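Local coordinates for galactofuranose-binding protein YtfQ (Escherichia coli, PDB 2VK2) that binds alpha- and beta-galactofuranose in the periplasm as the solute-binding component of an ABC transporter that imports this sugar, at residues A[119-124]-A[221-225]; A[131-135]-A[178-182]; A[146-150]-A[194-198]. All coordinates share one frame; numbering follows the deposited sequence.

Contact 1 (A[119-124]-A[221-225])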
loop_
_atom_site.group_PDB
_atom_site.type_symbol
_atom_site.label_atom_id
_atom_site.label_comp_id
_atom_site.label_asym_id
_atom_site.label_seq_id
_atom_site.Cartn_x
_atom_site.Cartn_y
_atom_site.Cartn_z
ATOM N N TRP A 119 8.249 9.606 -13.588
ATOM C CA TRP A 119 9.643 9.181 -13.579
ATOM C C TRP A 119 9.962 8.363 -14.831
ATOM O O TRP A 119 10.976 8.600 -15.491
ATOM C CB TRP A 119 9.974 8.376 -12.315
ATOM C CG TRP A 119 11.269 7.655 -12.460
ATOM C CD1 TRP A 119 12.517 8.172 -12.287
ATOM C CD2 TRP A 119 11.449 6.295 -12.868
ATOM N NE1 TRP A 119 13.464 7.214 -12.549
ATOM C CE2 TRP A 119 12.836 6.052 -12.906
ATOM C CE3 TRP A 119 10.572 5.257 -13.197
ATOM C CZ2 TRP A 119 13.365 4.812 -13.261
ATOM C CZ3 TRP A 119 11.098 4.026 -13.547
ATOM C CH2 TRP A 119 12.483 3.814 -13.575
ATOM N N LEU A 120 9.093 7.409 -15.158
ATOM C CA LEU A 120 9.309 6.531 -16.308
ATOM C C LEU A 120 9.327 7.299 -17.626
ATOM O O LEU A 120 10.175 7.044 -18.482
ATOM C CB LEU A 120 8.240 5.435 -16.361
ATOM C CG LEU A 120 8.403 4.414 -17.490
ATOM C CD1 LEU A 120 9.681 3.597 -17.312
ATOM C CD2 LEU A 120 7.188 3.507 -17.560
ATOM N N VAL A 121 8.398 8.237 -17.786
ATOM C CA VAL A 121 8.343 9.063 -18.991
ATOM C C VAL A 121 9.683 9.763 -19.221
ATOM O O VAL A 121 10.214 9.752 -20.334
ATOM C CB VAL A 121 7.203 10.108 -18.914
ATOM C CG1 VAL A 121 7.296 11.101 -20.068
ATOM C CG2 VAL A 121 5.849 9.418 -18.921
ATOM N N LYS A 122 10.230 10.360 -18.164
ATOM C CA LYS A 122 11.528 11.029 -18.246
ATOM C C LYS A 122 12.667 10.040 -18.498
ATOM O O LYS A 122 13.568 10.313 -19.296
ATOM C CB LYS A 122 11.804 11.820 -16.965
ATOM C CG LYS A 122 10.958 13.066 -16.811
ATOM C CD LYS A 122 11.146 13.698 -15.444
ATOM N N GLU A 123 12.625 8.897 -17.820
ATOM C CA GLU A 123 13.681 7.887 -17.913
ATOM C C GLU A 123 13.846 7.343 -19.334
ATOM O O GLU A 123 14.965 7.266 -19.844
ATOM C CB GLU A 123 13.397 6.739 -16.936
ATOM C CG GLU A 123 14.439 5.617 -16.919
ATOM C CD GLU A 123 15.781 6.041 -16.348
ATOM O OE1 GLU A 123 15.833 7.022 -15.574
ATOM O OE2 GLU A 123 16.787 5.375 -16.669
ATOM N N VAL A 124 12.745 6.962 -19.974
ATOM C CA VAL A 124 12.832 6.370 -21.314
ATOM C C VAL A 124 12.923 7.421 -22.428
ATOM O O VAL A 124 13.340 7.102 -23.541
ATOM C CB VAL A 124 11.696 5.359 -21.589
ATOM C CG1 VAL A 124 11.689 4.283 -20.513
ATOM C CG2 VAL A 124 10.344 6.050 -21.690
ATOM N N ILE A 221 15.294 -4.805 -17.609
ATOM C CA ILE A 221 13.927 -4.503 -17.199
ATOM C C ILE A 221 13.997 -3.560 -16.000
ATOM O O ILE A 221 14.522 -3.920 -14.945
ATOM C CB ILE A 221 13.136 -5.781 -16.855
ATOM C CG1 ILE A 221 13.019 -6.679 -18.090
ATOM C CG2 ILE A 221 11.748 -5.425 -16.333
ATOM C CD1 ILE A 221 12.335 -8.004 -17.844
ATOM N N LEU A 222 13.494 -2.342 -16.186
ATOM C CA LEU A 222 13.460 -1.336 -15.130
ATOM C C LEU A 222 12.389 -1.711 -14.113
ATOM O O LEU A 222 11.450 -2.436 -14.441
ATOM C CB LEU A 222 13.136 0.041 -15.718
ATOM C CG LEU A 222 14.063 0.576 -16.814
ATOM C CD1 LEU A 222 13.460 1.820 -17.446
ATOM C CD2 LEU A 222 15.455 0.866 -16.260
ATOM N N THR A 223 12.527 -1.220 -12.885
ATOM C CA THR A 223 11.504 -1.431 -11.863
ATOM C C THR A 223 11.033 -0.104 -11.288
ATOM O O THR A 223 11.830 0.794 -11.010
ATOM C CB THR A 223 11.994 -2.339 -10.707
ATOM O OG1 THR A 223 12.822 -1.595 -9.801
ATOM C CG2 THR A 223 12.754 -3.543 -11.244
ATOM N N GLY A 224 9.717 0.005 -11.124
ATOM C CA GLY A 224 9.094 1.126 -10.430
ATOM C C GLY A 224 8.036 0.553 -9.509
ATOM O O GLY A 224 7.220 -0.253 -9.940
ATOM N N SER A 225 8.062 0.942 -8.241
ATOM C CA SER A 225 7.156 0.365 -7.255
ATOM C C SER A 225 6.912 1.339 -6.109
ATOM O O SER A 225 7.421 2.455 -6.119
ATOM C CB SER A 225 7.704 -0.973 -6.752
ATOM O OG SER A 225 9.012 -0.832 -6.224
#
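Leu222 is the centre of the contact: its CD1 methyl meets three side chains from one face of helix 109-124. This is helix-on-sheet packing in a periplasmic binding protein, where the helix lies along one face of the six-stranded mixed sheet. CD1 of Leu222 lies 4.2 Å from Leu120 CD1, 4.0 Å from Glu123 CG and 4.3 Å from Val124 CG1. CG of Leu222 stands anti to its carbonyl carbon (chi1 -57°), which carries this branch off the strand toward the helix. Leu120 and Leu222 run past each other at a slant, so the pair meets at methyl ends. Glu123 meets the leucine through CG, placed there by a first torsion that sets it anti to the backbone N (chi1 -179°); the carboxylate does not touch Leu222.

Trp119 covers the neighbouring part of the strand. Leu222 CB approaches the indole at its edge, near the ring plane, 4.4 Å from Trp119 CH2. The backbone oxygen Thr223 O, obliquely placed, is 4.0 Å from Trp119 CH2. One turn later in the helix, Glu123 CB sits over a face of the indole, displaced toward its rim, and so limits the ring from within its own helix.

In the next shell, strand 222-225 is set by backbone hydrogen bonds from Leu222 to Cys193 and Val195, which join it to the 194-197 side of the sheet. Thr223 points away from helix 109-124 and packs on helix 200-212, its OG1 hydrogen-bonded to Asn242 N; the strand therefore has helices on both faces. The helical segment runs at 162° to the strand, nearly antiparallel, and its frame is regular: Val124 N donates to Leu120 O at 3.0 Å.

Contact 2 (A[131-135]-A[178-182]); sequences VVELQ and VMESF
Val132 and Leu134 project from strand 129-135 against Val178, Met179 and Phe182, joining helix 172-185 to the sheet in the Rossmann-like alpha/beta fold of this lobe. The two segments are nearly antiparallel (157°), with axes 9.7 Å apart, and their side-chain contacts are apolar.

The tight part lies at Leu134. Its CD2 presses on Val178 CG1 at 3.4 Å, closer than usual for two methyls, as the side chains slide past each other in opposite directions. Leu134 CD2 also lies 3.8 Å from Phe182 CE2. The phenyl is thus shared by both strand residues, for Phe182 CD2 is 3.6 Å from Val132 CB. Glu133 O comes up at the ring's edge, near its plane, 3.6 Å from Phe182 CE2. From within the helix, Val178 CG1 covers one face of the same ring near its rim. With the phenyl of Phe182 cut back to an alanine, Val132 CB and Glu133 O would lose their aromatic neighbour and a gap would probably open beside Leu134 CD2.

Packing is less close at Met179. Its chain is bent at chi2 (66°) and brings SD to 3.9 Å from Val132 CG2, the two side chains crossing at about a right angle; Ile192 and Ile221 also pack on the methionine. Glu133 points away from the helix, and its OE1 is taken by Ser165 OG and by Lys147 NZ, the latter in a salt bridge.

On the solvent side, Ser181 is exposed, and its hydroxyl turns back on its own helix. Val178 O consequently takes two donors: the helical Phe182 N, and Ser181 OG at 2.6 Å.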
loop_
_atom_site.group_PDB
_atom_site.type_symbol
_atom_site.label_atom_id
_atom_site.label_comp_id
_atom_site.label_asym_id
_atom_site.label_seq_id
_atom_site.Cartn_x
_atom_site.Cartn_y
_atom_site.Cartn_z
ATOM N N VAL A 131 5.563 -1.951 -20.809
ATOM C CA VAL A 131 5.411 -2.088 -19.370
ATOM C C VAL A 131 4.574 -3.317 -19.041
ATOM O O VAL A 131 3.573 -3.592 -19.702
ATOM C CB VAL A 131 4.729 -0.836 -18.775
ATOM C CG1 VAL A 131 4.440 -1.024 -17.288
ATOM C CG2 VAL A 131 5.594 0.392 -19.001
ATOM N N VAL A 132 4.996 -4.064 -18.028
ATOM C CA VAL A 132 4.148 -5.082 -17.426
ATOM C C VAL A 132 3.800 -4.614 -16.015
ATOM O O VAL A 132 4.660 -4.099 -15.290
ATOM C CB VAL A 132 4.801 -6.486 -17.434
ATOM C CG1 VAL A 132 5.094 -6.920 -18.867
ATOM C CG2 VAL A 132 6.069 -6.528 -16.583
ATOM N N GLU A 133 2.530 -4.758 -15.647
ATOM C CA GLU A 133 2.022 -4.232 -14.388
ATOM C C GLU A 133 1.636 -5.354 -13.436
ATOM O O GLU A 133 0.858 -6.237 -13.794
ATOM C CB GLU A 133 0.815 -3.326 -14.649
ATOM C CG GLU A 133 0.184 -2.730 -13.386
ATOM C CD GLU A 133 -0.988 -1.823 -13.689
ATOM O OE1 GLU A 133 -1.769 -2.148 -14.608
ATOM O OE2 GLU A 133 -1.133 -0.792 -13.002
ATOM N N LEU A 134 2.188 -5.304 -12.228
ATOM C CA LEU A 134 1.786 -6.186 -11.148
ATOM C C LEU A 134 0.859 -5.387 -10.241
ATOM O O LEU A 134 1.305 -4.529 -9.479
ATOM C CB LEU A 134 3.005 -6.692 -10.375
ATOM C CG LEU A 134 3.964 -7.564 -11.194
ATOM C CD1 LEU A 134 5.257 -7.820 -10.431
ATOM C CD2 LEU A 134 3.301 -8.877 -11.578
ATOM N N GLN A 135 -0.440 -5.650 -10.346
ATOM C CA GLN A 135 -1.426 -4.924 -9.557
ATOM C C GLN A 135 -1.516 -5.463 -8.145
ATOM O O GLN A 135 -1.181 -6.611 -7.879
ATOM C CB GLN A 135 -2.819 -5.019 -10.182
ATOM C CG GLN A 135 -2.934 -4.496 -11.594
ATOM C CD GLN A 135 -4.375 -4.463 -12.066
ATOM O OE1 GLN A 135 -5.293 -4.199 -11.283
ATOM N NE2 GLN A 135 -4.583 -4.728 -13.349
ATOM N N VAL A 178 3.723 -14.257 -11.070
ATOM C CA VAL A 178 3.101 -13.528 -12.169
ATOM C C VAL A 178 4.161 -12.971 -13.124
ATOM O O VAL A 178 4.002 -13.055 -14.342
ATOM C CB VAL A 178 2.174 -12.412 -11.649
ATOM C CG1 VAL A 178 1.631 -11.578 -12.798
ATOM C CG2 VAL A 178 1.032 -13.020 -10.843
ATOM N N MET A 179 5.249 -12.427 -12.582
ATOM C CA MET A 179 6.343 -11.937 -13.426
ATOM C C MET A 179 6.939 -13.058 -14.280
ATOM O O MET A 179 7.252 -12.840 -15.451
ATOM C CB MET A 179 7.449 -11.278 -12.597
ATOM C CG MET A 179 8.495 -10.541 -13.432
ATOM S SD MET A 179 7.809 -9.106 -14.281
ATOM C CE MET A 179 9.118 -8.743 -15.450
ATOM N N GLU A 180 7.097 -14.248 -13.698
ATOM C CA GLU A 180 7.565 -15.416 -14.455
ATOM C C GLU A 180 6.669 -15.688 -15.662
ATOM O O GLU A 180 7.161 -15.952 -16.758
ATOM C CB GLU A 180 7.620 -16.662 -13.567
ATOM C CG GLU A 180 8.789 -16.689 -12.589
ATOM C CD GLU A 180 8.665 -17.781 -11.533
ATOM O OE1 GLU A 180 7.559 -18.334 -11.352
ATOM O OE2 GLU A 180 9.683 -18.088 -10.876
ATOM N N SER A 181 5.354 -15.611 -15.458
ATOM C CA SER A 181 4.397 -15.825 -16.546
ATOM C C SER A 181 4.499 -14.728 -17.609
ATOM O O SER A 181 4.392 -15.011 -18.801
ATOM C CB SER A 181 2.963 -15.918 -16.009
ATOM O OG SER A 181 2.442 -14.646 -15.671
ATOM N N PHE A 182 4.702 -13.484 -17.177
ATOM C CA PHE A 182 4.882 -12.368 -18.109
ATOM C C PHE A 182 6.145 -12.547 -18.953
ATOM O O PHE A 182 6.124 -12.325 -20.162
ATOM C CB PHE A 182 4.971 -11.025 -17.371
ATOM C CG PHE A 182 3.677 -10.559 -16.733
ATOM C CD1 PHE A 182 2.444 -11.136 -17.038
ATOM C CD2 PHE A 182 3.704 -9.492 -15.848
ATOM C CE1 PHE A 182 1.277 -10.669 -16.441
ATOM C CE2 PHE A 182 2.540 -9.018 -15.262
ATOM C CZ PHE A 182 1.331 -9.608 -15.555
#

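Contact 3 (A[146-150]-A[194-198]). With GZL (beta-D-galactofuranose), chain B.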
loop_
_atom_site.group_PDB
_atom_site.type_symbol
_atom_site.label_atom_id
_atom_site.label_comp_id
_atom_site.label_asym_id
_atom_site.label_seq_id
_atom_site.Cartn_x
_atom_site.Cartn_y
_atom_site.Cartn_z
ATOM N N ARG A 146 -3.545 3.383 -7.740
ATOM C CA ARG A 146 -2.182 3.294 -8.271
ATOM C C ARG A 146 -2.177 2.937 -9.753
ATOM O O ARG A 146 -1.329 3.414 -10.502
ATOM C CB ARG A 146 -1.344 2.301 -7.469
ATOM C CG ARG A 146 -0.944 2.860 -6.130
ATOM C CD ARG A 146 -0.373 1.818 -5.215
ATOM N NE ARG A 146 -0.051 2.414 -3.926
ATOM C CZ ARG A 146 0.257 1.719 -2.838
ATOM N NH1 ARG A 146 0.284 0.395 -2.878
ATOM N NH2 ARG A 146 0.520 2.355 -1.703
ATOM N N LYS A 147 -3.125 2.108 -10.179
ATOM C CA LYS A 147 -3.291 1.819 -11.600
ATOM C C LYS A 147 -3.650 3.095 -12.362
ATOM O O LYS A 147 -3.042 3.400 -13.388
ATOM C CB LYS A 147 -4.361 0.747 -11.812
ATOM C CG LYS A 147 -4.606 0.407 -13.271
ATOM C CD LYS A 147 -5.340 -0.914 -13.431
ATOM C CE LYS A 147 -5.482 -1.300 -14.894
ATOM N NZ LYS A 147 -4.176 -1.309 -15.615
ATOM N N LYS A 148 -4.624 3.844 -11.847
ATOM C CA LYS A 148 -5.082 5.075 -12.498
ATOM C C LYS A 148 -3.977 6.127 -12.581
ATOM O O LYS A 148 -3.794 6.752 -13.622
ATOM C CB LYS A 148 -6.300 5.668 -11.769
ATOM C CG LYS A 148 -6.818 6.967 -12.394
ATOM C CD LYS A 148 -7.921 7.611 -11.566
ATOM C CE LYS A 148 -8.298 8.988 -12.097
ATOM N NZ LYS A 148 -9.093 9.771 -11.107
ATOM N N GLY A 149 -3.261 6.339 -11.482
ATOM C CA GLY A 149 -2.219 7.365 -11.442
ATOM C C GLY A 149 -1.119 7.138 -12.464
ATOM O O GLY A 149 -0.707 8.059 -13.170
ATOM N N PHE A 150 -0.654 5.899 -12.547
ATOM C CA PHE A 150 0.374 5.527 -13.514
ATOM C C PHE A 150 -0.148 5.673 -14.941
ATOM O O PHE A 150 0.532 6.235 -15.796
ATOM C CB PHE A 150 0.830 4.092 -13.251
ATOM C CG PHE A 150 1.932 3.621 -14.158
ATOM C CD1 PHE A 150 3.264 3.907 -13.871
ATOM C CD2 PHE A 150 1.642 2.870 -15.285
ATOM C CE1 PHE A 150 4.284 3.464 -14.709
ATOM C CE2 PHE A 150 2.652 2.424 -16.122
ATOM C CZ PHE A 150 3.977 2.717 -15.830
ATOM N N MET A 194 9.986 -2.509 -18.665
ATOM C CA MET A 194 9.809 -2.077 -17.286
ATOM C C MET A 194 8.676 -2.841 -16.611
ATOM O O MET A 194 7.665 -3.158 -17.244
ATOM C CB MET A 194 9.525 -0.571 -17.273
ATOM C CG MET A 194 9.339 0.049 -15.899
ATOM S SD MET A 194 7.603 0.325 -15.496
ATOM C CE MET A 194 7.773 1.259 -13.974
ATOM N N VAL A 195 8.863 -3.148 -15.332
ATOM C CA VAL A 195 7.788 -3.675 -14.499
ATOM C C VAL A 195 7.360 -2.602 -13.507
ATOM O O VAL A 195 8.191 -2.022 -12.804
ATOM C CB VAL A 195 8.169 -4.994 -13.768
ATOM C CG1 VAL A 195 9.474 -4.852 -12.981
ATOM C CG2 VAL A 195 7.030 -5.451 -12.852
ATOM N N TYR A 196 6.056 -2.329 -13.498
ATOM C CA TYR A 196 5.427 -1.420 -12.553
ATOM C C TYR A 196 4.664 -2.279 -11.566
ATOM O O TYR A 196 3.723 -2.973 -11.949
ATOM C CB TYR A 196 4.465 -0.467 -13.275
ATOM C CG TYR A 196 3.596 0.362 -12.347
ATOM C CD1 TYR A 196 4.148 1.045 -11.266
ATOM C CD2 TYR A 196 2.221 0.469 -12.554
ATOM C CE1 TYR A 196 3.361 1.800 -10.413
ATOM C CE2 TYR A 196 1.424 1.228 -11.704
ATOM C CZ TYR A 196 2.003 1.894 -10.639
ATOM O OH TYR A 196 1.241 2.656 -9.781
ATOM N N ALA A 197 5.072 -2.251 -10.302
ATOM C CA ALA A 197 4.391 -3.027 -9.275
ATOM C C ALA A 197 3.746 -2.084 -8.276
ATOM O O ALA A 197 4.361 -1.117 -7.829
ATOM C CB ALA A 197 5.361 -3.959 -8.581
ATOM N N HIS A 198 2.500 -2.373 -7.913
ATOM C CA HIS A 198 1.768 -1.523 -6.974
ATOM C C HIS A 198 2.356 -1.532 -5.567
ATOM O O HIS A 198 2.068 -0.636 -4.786
ATOM C CB HIS A 198 0.294 -1.912 -6.932
ATOM C CG HIS A 198 -0.440 -1.602 -8.194
ATOM N ND1 HIS A 198 -1.802 -1.756 -8.306
ATOM C CD2 HIS A 198 -0.009 -1.134 -9.390
ATOM C CE1 HIS A 198 -2.178 -1.415 -9.526
ATOM N NE2 HIS A 198 -1.113 -1.027 -10.202
HETATM C C6 GZL B . -0.977 0.875 1.264
HETATM C C5 GZL B . -1.529 -0.350 1.159
HETATM C C4 GZL B . -0.823 -1.548 0.553
HETATM C C3 GZL B . 0.665 -1.553 0.333
HETATM C C2 GZL B . 1.185 -2.697 0.755
HETATM O O6 GZL B . -1.652 1.903 1.788
HETATM O O5 GZL B . -2.805 -0.522 1.523
HETATM O O4 GZL B . -1.033 -2.710 1.367
HETATM O O3 GZL B . 1.308 -0.568 -0.284
HETATM C C1 GZL B . 0.143 -3.525 1.416
HETATM O O2 GZL B . 2.449 -3.117 0.672
HETATM O O1 GZL B . -0.081 -4.748 0.723
#
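Helix segment 146-150 runs at 138° to strand 194-197, with the two axes 10.5 Å apart, and it closes in at the sugar-facing end, where Arg146 CA and His198 CA are 6.4 Å apart. In this periplasmic binding protein fold the helix covers the sheet next to the cleft, and Arg146 extends from it into the galactofuranose site.

Farther from the sugar, the Phe150 and Tyr196 rings form an offset stack, centroids 4.1 Å apart and planes at 13°. The offset places Phe150 CD1 over the centre of the tyrosine ring and brings Phe150 CB to 3.3 Å from Tyr196 CE2. Tyr196 CB in turn makes a CH-pi contact over the phenylalanine face. Met194 reaches the far end of that ring obliquely, a Met-aromatic contact.

The phenol end is fixed by a hydrogen bond: Tyr196 OH donates to Arg146 O at 2.8 Å. It arrives from well above the carbonyl plane, while Phe150 N approaches the same oxygen from the opposite face, so the buried carbonyl has two donors.

Toward the sugar, Arg146 CB sits almost straight over the His198 ring, 4.0 Å from its centroid, a CH-pi contact. A hydrogen bond between His198 NE2 and Glu133 OE2 probably helps fix the turn of the imidazole under Arg146 CB. Arg146 then runs extended from CG to NE, and Glu112 OE1 forms a salt bridge with NE, a second-shell charge that probably orients the guanidinium. Glu13, Ser14, Arg17, Asp90, Arg91 and Asp227 also hydrogen-bond the ligand. The sugar's O3 lies at the guanidinium edge: Arg146 NH1 donates to it at 3.0 Å with an N-H...O angle of 160°, and NH2 more weakly at 3.3 Å.

All three contacts pack helices on the same mixed sheet, through strands 129-135, 194-197 and 222-225, which lie side by side. Contacts 1 and 3 use one face of it and contact 2 the other; alternating strand residues separate them, Val132 facing helix 172-185 and Glu133 facing helix 141-153. Contacts 2 and 3 are buried, whereas contact 1 is partly buried, with Glu123 exposed at its margin. Their chemistry follows their place: contacts 1 and 2 rest on apolar side chains, while contact 3 adds aromatic stacking, a buried hydrogen bond and a sugar-binding arginine. The backbone pairs Leu222 O with Val195 N and Leu134 N with Tyr196 O join the strands.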